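Local coordinates for chlorite dismutase (PDB 3QPI), which binds a heme b and, as a chlorite dismutase, probably uses its iron to split chlorite into chloride and molecular oxygen, at residues 12-17 against 33-38; 20-25 against 174-179. One frame throughout, in Å; residues are numbered along the deposited sequence.

Contact 1: residues 12-17 against 33-38; sequences GAWSIL and LAIAPS
The carbonyl O of Leu33 is gripped twice: by the peptide N-H of Trp14 in a weak, bent bond (N to O 3.3 Å, 143° at the hydrogen) and by a CA-H...O contact from Gly12, whose CA lies 3.4 Å from it. The return bond is the stronger one. Leu33 N reaches Trp14 O at 2.8 Å and is almost straight, although the donor sits above the carbonyl plane. Together the two bonds make Trp14 and Leu33 an antiparallel hydrogen-bonded pair, the only bridge between 12-17 and 33-38. Gly12 is called for twice over: at phi 139° a CB would jam against the preceding carbonyl O, and the closeness of the other strand would drive it into Leu33 O and Ala34 N. Its bare CA meets the methyl of Ala34. Next to the bridge, one water accepts from both Ala13 N and Ile35 N. Trp14 and Leu33 put their side chains on the same face, CB to CB 4.1 Å. With CG anti to the carbonyl carbon, the indole brings its CD1 corner to 3.9 Å from Ile35 CD1, the two crossing obliquely, and Trp144 stands edge-to-face with the ring. Ile16 brings CG1 beside Leu33 CB. Direct bonding between these strands thus ends at Trp14-Leu33, where water takes over, while Ala13 stays bonded to Ala182 and Ala34 to Thr7.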
# COMPACT_ATOMS: atom_id res chain seq x y z
N GLY A 12 16.50 -11.28 -1.31
CA GLY A 12 15.07 -11.27 -1.04
C GLY A 12 14.30 -11.85 -2.20
O GLY A 12 14.86 -12.06 -3.26
N ALA A 13 13.01 -12.10 -2.00
CA ALA A 13 12.19 -12.73 -2.99
C ALA A 13 11.86 -11.77 -4.16
O ALA A 13 11.24 -12.21 -5.13
CB ALA A 13 10.87 -13.20 -2.33
N TRP A 14 12.21 -10.47 -4.06
CA TRP A 14 11.80 -9.50 -5.08
C TRP A 14 12.99 -8.71 -5.45
O TRP A 14 13.76 -8.36 -4.57
CB TRP A 14 10.72 -8.56 -4.58
CG TRP A 14 9.44 -9.28 -4.22
CD1 TRP A 14 9.11 -9.80 -3.02
CD2 TRP A 14 8.34 -9.53 -5.09
NE1 TRP A 14 7.85 -10.40 -3.08
CE2 TRP A 14 7.37 -10.24 -4.36
CE3 TRP A 14 8.09 -9.24 -6.44
CZ2 TRP A 14 6.17 -10.66 -4.92
CZ3 TRP A 14 6.89 -9.66 -7.00
CH2 TRP A 14 5.95 -10.36 -6.24
N SER A 15 13.19 -8.46 -6.74
CA SER A 15 14.21 -7.48 -7.14
C SER A 15 13.45 -6.18 -7.26
O SER A 15 12.22 -6.15 -7.52
CB SER A 15 14.89 -7.81 -8.47
OG SER A 15 13.93 -8.07 -9.47
N ILE A 16 14.17 -5.11 -7.03
CA ILE A 16 13.58 -3.78 -7.11
C ILE A 16 13.83 -3.16 -8.49
O ILE A 16 14.98 -2.86 -8.86
CB ILE A 16 14.13 -2.82 -6.01
CG1 ILE A 16 13.72 -3.31 -4.62
CG2 ILE A 16 13.61 -1.39 -6.24
CD1 ILE A 16 14.55 -2.70 -3.51
N LEU A 17 12.73 -3.02 -9.23
CA LEU A 17 12.70 -2.33 -10.54
C LEU A 17 13.06 -0.87 -10.36
O LEU A 17 14.00 -0.38 -10.97
CB LEU A 17 11.29 -2.46 -11.16
CG LEU A 17 10.97 -3.93 -11.45
CD1 LEU A 17 9.52 -4.20 -11.93
CD2 LEU A 17 12.00 -4.47 -12.44
N LEU A 33 14.23 -6.63 -2.42
CA LEU A 33 13.34 -6.46 -1.31
C LEU A 33 13.14 -7.81 -0.63
O LEU A 33 12.72 -8.76 -1.28
CB LEU A 33 12.00 -5.90 -1.78
CG LEU A 33 10.93 -5.89 -0.71
CD1 LEU A 33 11.36 -4.98 0.46
CD2 LEU A 33 9.55 -5.45 -1.26
N ALA A 34 13.47 -7.90 0.66
CA ALA A 34 13.09 -9.09 1.43
C ALA A 34 11.91 -8.76 2.34
O ALA A 34 11.82 -7.65 2.88
CB ALA A 34 14.29 -9.62 2.28
N ILE A 35 11.03 -9.74 2.51
CA ILE A 35 9.85 -9.61 3.34
C ILE A 35 9.80 -10.78 4.32
O ILE A 35 9.96 -11.92 3.92
CB ILE A 35 8.57 -9.58 2.49
CG1 ILE A 35 8.69 -8.48 1.43
CG2 ILE A 35 7.34 -9.31 3.35
CD1 ILE A 35 7.62 -8.52 0.39
N ALA A 36 9.59 -10.50 5.60
CA ALA A 36 9.68 -11.54 6.60
C ALA A 36 8.97 -11.14 7.88
O ALA A 36 8.97 -9.97 8.25
CB ALA A 36 11.15 -11.88 6.90
N PRO A 37 8.36 -12.12 8.55
CA PRO A 37 7.79 -11.93 9.88
C PRO A 37 8.88 -11.71 10.91
O PRO A 37 10.03 -12.09 10.71
CB PRO A 37 7.06 -13.24 10.15
CG PRO A 37 7.78 -14.24 9.32
CD PRO A 37 8.24 -13.51 8.09
N SER A 38 8.53 -11.06 12.01
CA SER A 38 9.49 -10.77 13.06
C SER A 38 8.71 -10.43 14.31
O SER A 38 7.60 -9.87 14.24
CB SER A 38 10.40 -9.61 12.64
OG SER A 38 11.32 -9.30 13.68
O HOH W 1 11.89 -11.95 0.74

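Contact 2: residues 20-25 against 174-179; sequences APVIGE and EVDIRL
Strands 20-23 and 174-179 run antiparallel, 151° between their directions, with a classic beta bulge in 20-23. Ala20 and Asp176 form a hydrogen-bonded pair in which each N donates to the other's O at 2.8 Å. Pro21 suits the next, non-hydrogen-bonded position opposite Val175: proline has no N-H to donate, and none is asked to cross there, so nothing is lost. Then Val22 and Ile23 both face Glu174, and the register slips by one. Glu174 O accepts from Ile23 N on a lone pair at 3.1 Å and only weakly from Val22 N; Glu174 N returns a bond to Ile23 O, also on a lone pair. A water accepts from Val22 N, helping to satisfy the bulge.

With phi -127° and psi -62°, Val22 turns its side chain toward the partner strand, its CB just 3.2 Å from Glu174 O. The branches divide: CG1, anti to the backbone N, lies 3.6 Å from Glu174 OE1, whereas CG2 comes 3.4 Å from Asp176 OD2, so a compact, branched residue fills the space between two acids. Ile23 CG2 packs crosswise on Glu174 CB. Asp176 OD1 forms a salt bridge with Arg178 NH2, 3.0 Å away, and a second water joins OD2 to Pro21 O.

Arg163, on helix 152-163, pairs with both Glu174 and Asp176 and touches Val22; its charge probably favours the ionised acids. Trp168 NE1 also holds Glu174 OE2, and the Glu174 side chain approaches to about 4 Å from the heme. On its other edge, strand 171-181 bonds to strand 84-92 through Val175 and Ile177, so this contact is an interior seam of the sheet beneath that helix.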
# COMPACT_ATOMS: atom_id res chain seq x y z
N ALA A 20 11.02 5.65 -6.72
CA ALA A 20 10.79 7.03 -7.15
C ALA A 20 10.04 7.85 -6.09
O ALA A 20 9.09 7.36 -5.47
CB ALA A 20 9.99 7.03 -8.46
N PRO A 21 10.44 9.12 -5.93
CA PRO A 21 9.79 10.04 -4.99
C PRO A 21 8.33 10.25 -5.36
O PRO A 21 8.00 10.15 -6.54
CB PRO A 21 10.56 11.35 -5.18
CG PRO A 21 11.85 10.95 -5.81
CD PRO A 21 11.52 9.79 -6.68
N VAL A 22 7.47 10.50 -4.37
CA VAL A 22 6.11 10.94 -4.70
C VAL A 22 5.75 12.23 -3.95
O VAL A 22 5.47 13.25 -4.58
CB VAL A 22 5.07 9.88 -4.40
CG1 VAL A 22 3.68 10.42 -4.73
CG2 VAL A 22 5.39 8.60 -5.18
N ILE A 23 5.73 12.19 -2.62
CA ILE A 23 5.77 13.43 -1.87
C ILE A 23 6.68 13.29 -0.67
O ILE A 23 6.77 12.22 -0.07
CB ILE A 23 4.36 13.97 -1.48
CG1 ILE A 23 4.52 15.29 -0.71
CG2 ILE A 23 3.58 12.98 -0.67
CD1 ILE A 23 3.24 16.13 -0.61
N GLY A 24 7.38 14.38 -0.35
CA GLY A 24 8.34 14.36 0.73
C GLY A 24 9.52 13.45 0.41
O GLY A 24 9.75 13.07 -0.72
N GLU A 25 10.26 13.07 1.44
CA GLU A 25 11.54 12.41 1.26
C GLU A 25 11.37 10.97 0.73
O GLU A 25 10.52 10.22 1.19
CB GLU A 25 12.28 12.43 2.58
CG GLU A 25 13.66 11.82 2.56
CD GLU A 25 14.27 11.81 3.95
OE1 GLU A 25 15.16 10.96 4.21
OE2 GLU A 25 13.86 12.64 4.79
N GLU A 174 5.20 9.92 0.77
CA GLU A 174 4.81 8.78 -0.04
C GLU A 174 5.93 8.45 -1.01
O GLU A 174 6.49 9.33 -1.64
CB GLU A 174 3.53 9.11 -0.81
CG GLU A 174 3.03 8.00 -1.72
CD GLU A 174 1.65 8.31 -2.25
OE1 GLU A 174 1.28 9.49 -2.27
OE2 GLU A 174 0.91 7.38 -2.61
N VAL A 175 6.25 7.16 -1.12
CA VAL A 175 7.33 6.75 -1.99
C VAL A 175 6.83 5.63 -2.88
O VAL A 175 6.03 4.79 -2.45
CB VAL A 175 8.55 6.26 -1.18
CG1 VAL A 175 9.72 5.92 -2.12
CG2 VAL A 175 8.96 7.31 -0.13
N ASP A 176 7.28 5.63 -4.12
CA ASP A 176 6.90 4.63 -5.09
C ASP A 176 8.02 3.57 -5.26
O ASP A 176 9.08 3.85 -5.84
CB ASP A 176 6.59 5.30 -6.43
CG ASP A 176 5.10 5.44 -6.69
OD1 ASP A 176 4.30 4.76 -6.01
OD2 ASP A 176 4.72 6.23 -7.57
N ILE A 177 7.80 2.37 -4.73
CA ILE A 177 8.71 1.25 -4.97
C ILE A 177 8.04 0.21 -5.88
O ILE A 177 6.91 -0.20 -5.62
CB ILE A 177 9.14 0.59 -3.64
CG1 ILE A 177 9.73 1.66 -2.71
CG2 ILE A 177 10.17 -0.52 -3.90
CD1 ILE A 177 9.94 1.19 -1.32
N ARG A 178 8.73 -0.19 -6.95
CA ARG A 178 8.18 -1.23 -7.83
C ARG A 178 9.09 -2.45 -7.89
O ARG A 178 10.31 -2.32 -7.92
CB ARG A 178 7.94 -0.69 -9.26
CG ARG A 178 6.93 0.46 -9.32
CD ARG A 178 5.53 0.03 -8.88
NE ARG A 178 4.58 1.14 -8.97
CZ ARG A 178 4.30 1.99 -7.98
NH1 ARG A 178 4.89 1.89 -6.79
NH2 ARG A 178 3.43 2.98 -8.20
N LEU A 179 8.49 -3.63 -7.96
CA LEU A 179 9.23 -4.89 -7.86
C LEU A 179 8.91 -5.88 -8.97
O LEU A 179 7.80 -5.86 -9.53
CB LEU A 179 8.91 -5.62 -6.55
CG LEU A 179 9.09 -4.96 -5.19
CD1 LEU A 179 10.52 -4.44 -5.00
CD2 LEU A 179 8.01 -3.83 -4.97
O HOH W 2 6.49 8.20 -8.36
O HOH W 3 8.96 10.57 -2.06

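The centres of contacts 1 and 2 lie about 17 Å apart along one antiparallel sheet. Strand 14-23 serves both, bonded to strand 32-37 on one edge and to strand 171-181 on the other; contact 1 samples its beginning and contact 2 its end. Along the chain the segments alternate, 12-17, 20-25, 33-38, 174-179, so a local hairpin and a long-range pairing share one strand. They also touch, Ile16 CG1 packing 3.4 Å from Leu179 CD1. Strand 14-23 thereby joins N-terminal strands to later ones, consistent with the ferredoxin-like halves of the dimeric alpha-beta barrel clan. Contact 2 approaches the heme through Glu174, whereas contact 1 lies away from the heme site.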